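Local coordinates for protein IclR family transcriptional regulator (Brucella abortus, PDB 5WHM) that probably represses transcription, binding DNA through its helix-turn-helix domain under the control of a GAF-like C-terminal domain that, as in relatives, would sense a small molecule, at residues 205-210 with 217-222. Numbering follows the deposited sequence.
Sequences YCLSIG and NSVAVP. With ACY (acetic acid), chain J.
Two neighbouring strands of a beta hairpin pair antiparallel here, at an edge of the six-stranded sheet within this chain: Cys206 with Ala220 and Ser208 with Ser218 are its hydrogen-bonded pairs. Cys206 N reaches Ala220 O at 2.9 Å, and Ala220 N returns to Cys206 O at 2.7 Å. Around the second pair, Ser208 N bonds to Ser218 O at 2.9 Å; the reverse bond, Ser218 N to Ser208 O, is weak at 3.1 Å.

Leu207 and Val219 point to one face of the sheet, where helix 244-265 packs on Leu207 and Ile209. Val219 CG2, anti to its backbone N, touches both Tyr205 CB (3.6 Å) and Leu207 CD2 (3.7 Å). Further along, the Asn217 amide crosses Ile209, Asn217 OD1 lying 3.6 Å from Ile209 CG2, while Asn217 ND2 bonds to Leu242 O.

This sheet is the core of the GAF-like fold of IclR effector domains. On its other face, Ser218 OG shares a hydrogen bond with Ser157 OG and makes at most a weak contact, 3.2 Å, with atom O of an acetate, probably from the crystallisation liquor. Ser157, Val158 and Asn234 also bond this acetate, and Ser208 CB touches its OXT; Ser208 OG itself bonds to Gly155 O.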
# COMPACT_ATOMS: atom_id res chain seq x y z
N TYR C 205 -10.58 -8.64 -26.89
CA TYR C 205 -9.57 -8.84 -25.86
C TYR C 205 -8.21 -8.48 -26.43
O TYR C 205 -8.05 -8.28 -27.65
CB TYR C 205 -9.58 -10.29 -25.35
CG TYR C 205 -9.40 -11.30 -26.48
CD1 TYR C 205 -8.17 -11.47 -27.11
CD2 TYR C 205 -10.46 -12.06 -26.92
CE1 TYR C 205 -8.02 -12.41 -28.21
CE2 TYR C 205 -10.32 -12.99 -27.97
CZ TYR C 205 -9.10 -13.16 -28.59
OH TYR C 205 -8.98 -14.07 -29.62
N CYS C 206 -7.21 -8.46 -25.55
CA CYS C 206 -5.80 -8.36 -25.91
C CYS C 206 -5.06 -9.56 -25.34
O CYS C 206 -5.29 -9.95 -24.21
CB CYS C 206 -5.15 -7.06 -25.37
SG CYS C 206 -5.68 -5.59 -26.28
N LEU C 207 -4.11 -10.10 -26.12
CA LEU C 207 -3.24 -11.17 -25.67
C LEU C 207 -1.83 -10.66 -25.39
O LEU C 207 -1.37 -9.66 -25.95
CB LEU C 207 -3.13 -12.28 -26.73
CG LEU C 207 -4.42 -12.88 -27.25
CD1 LEU C 207 -4.23 -13.79 -28.51
CD2 LEU C 207 -5.03 -13.66 -26.11
N SER C 208 -1.13 -11.42 -24.54
CA SER C 208 0.33 -11.36 -24.48
C SER C 208 0.81 -12.80 -24.44
O SER C 208 0.83 -13.43 -23.38
CB SER C 208 0.82 -10.59 -23.26
OG SER C 208 2.24 -10.61 -23.27
N ILE C 209 1.18 -13.34 -25.61
CA ILE C 209 1.68 -14.71 -25.72
C ILE C 209 3.19 -14.65 -25.55
O ILE C 209 3.96 -14.52 -26.52
CB ILE C 209 1.28 -15.36 -27.04
CG1 ILE C 209 -0.24 -15.31 -27.22
CG2 ILE C 209 1.80 -16.80 -27.12
CD1 ILE C 209 -1.00 -15.92 -26.06
N GLY C 210 3.64 -14.76 -24.29
CA GLY C 210 5.05 -14.72 -23.95
C GLY C 210 5.74 -13.39 -24.22
O GLY C 210 6.96 -13.35 -24.34
N ASN C 217 1.58 -16.81 -20.72
CA ASN C 217 0.59 -16.33 -21.67
C ASN C 217 -0.60 -15.78 -20.91
O ASN C 217 -0.94 -16.28 -19.83
CB ASN C 217 0.09 -17.41 -22.61
CG ASN C 217 1.18 -17.99 -23.47
OD1 ASN C 217 2.25 -17.41 -23.63
ND2 ASN C 217 0.90 -19.14 -24.05
N SER C 218 -1.27 -14.79 -21.50
CA SER C 218 -2.35 -14.14 -20.78
C SER C 218 -3.24 -13.39 -21.76
O SER C 218 -2.82 -13.06 -22.88
CB SER C 218 -1.75 -13.20 -19.71
OG SER C 218 -2.66 -12.19 -19.34
N VAL C 219 -4.49 -13.19 -21.35
CA VAL C 219 -5.47 -12.47 -22.16
C VAL C 219 -6.11 -11.46 -21.23
O VAL C 219 -6.27 -11.73 -20.04
CB VAL C 219 -6.54 -13.42 -22.75
CG1 VAL C 219 -7.26 -14.20 -21.65
CG2 VAL C 219 -7.56 -12.68 -23.64
N ALA C 220 -6.47 -10.29 -21.76
CA ALA C 220 -7.02 -9.23 -20.90
C ALA C 220 -8.16 -8.53 -21.60
O ALA C 220 -8.21 -8.45 -22.84
CB ALA C 220 -5.94 -8.19 -20.49
N VAL C 221 -9.09 -8.02 -20.80
CA VAL C 221 -10.29 -7.35 -21.29
C VAL C 221 -10.50 -6.09 -20.46
O VAL C 221 -10.55 -6.17 -19.22
CB VAL C 221 -11.53 -8.25 -21.20
CG1 VAL C 221 -12.80 -7.45 -21.48
CG2 VAL C 221 -11.42 -9.44 -22.16
N PRO C 222 -10.63 -4.91 -21.07
CA PRO C 222 -10.78 -3.69 -20.28
C PRO C 222 -12.25 -3.39 -19.98
O PRO C 222 -13.16 -3.91 -20.62
CB PRO C 222 -10.18 -2.62 -21.20
CG PRO C 222 -10.59 -3.11 -22.61
CD PRO C 222 -10.61 -4.64 -22.52
C ACY J . -0.13 -10.09 -18.66
O ACY J . -1.19 -9.44 -18.55
OXT ACY J . 0.52 -10.22 -19.74
CH3 ACY J . 0.41 -10.77 -17.43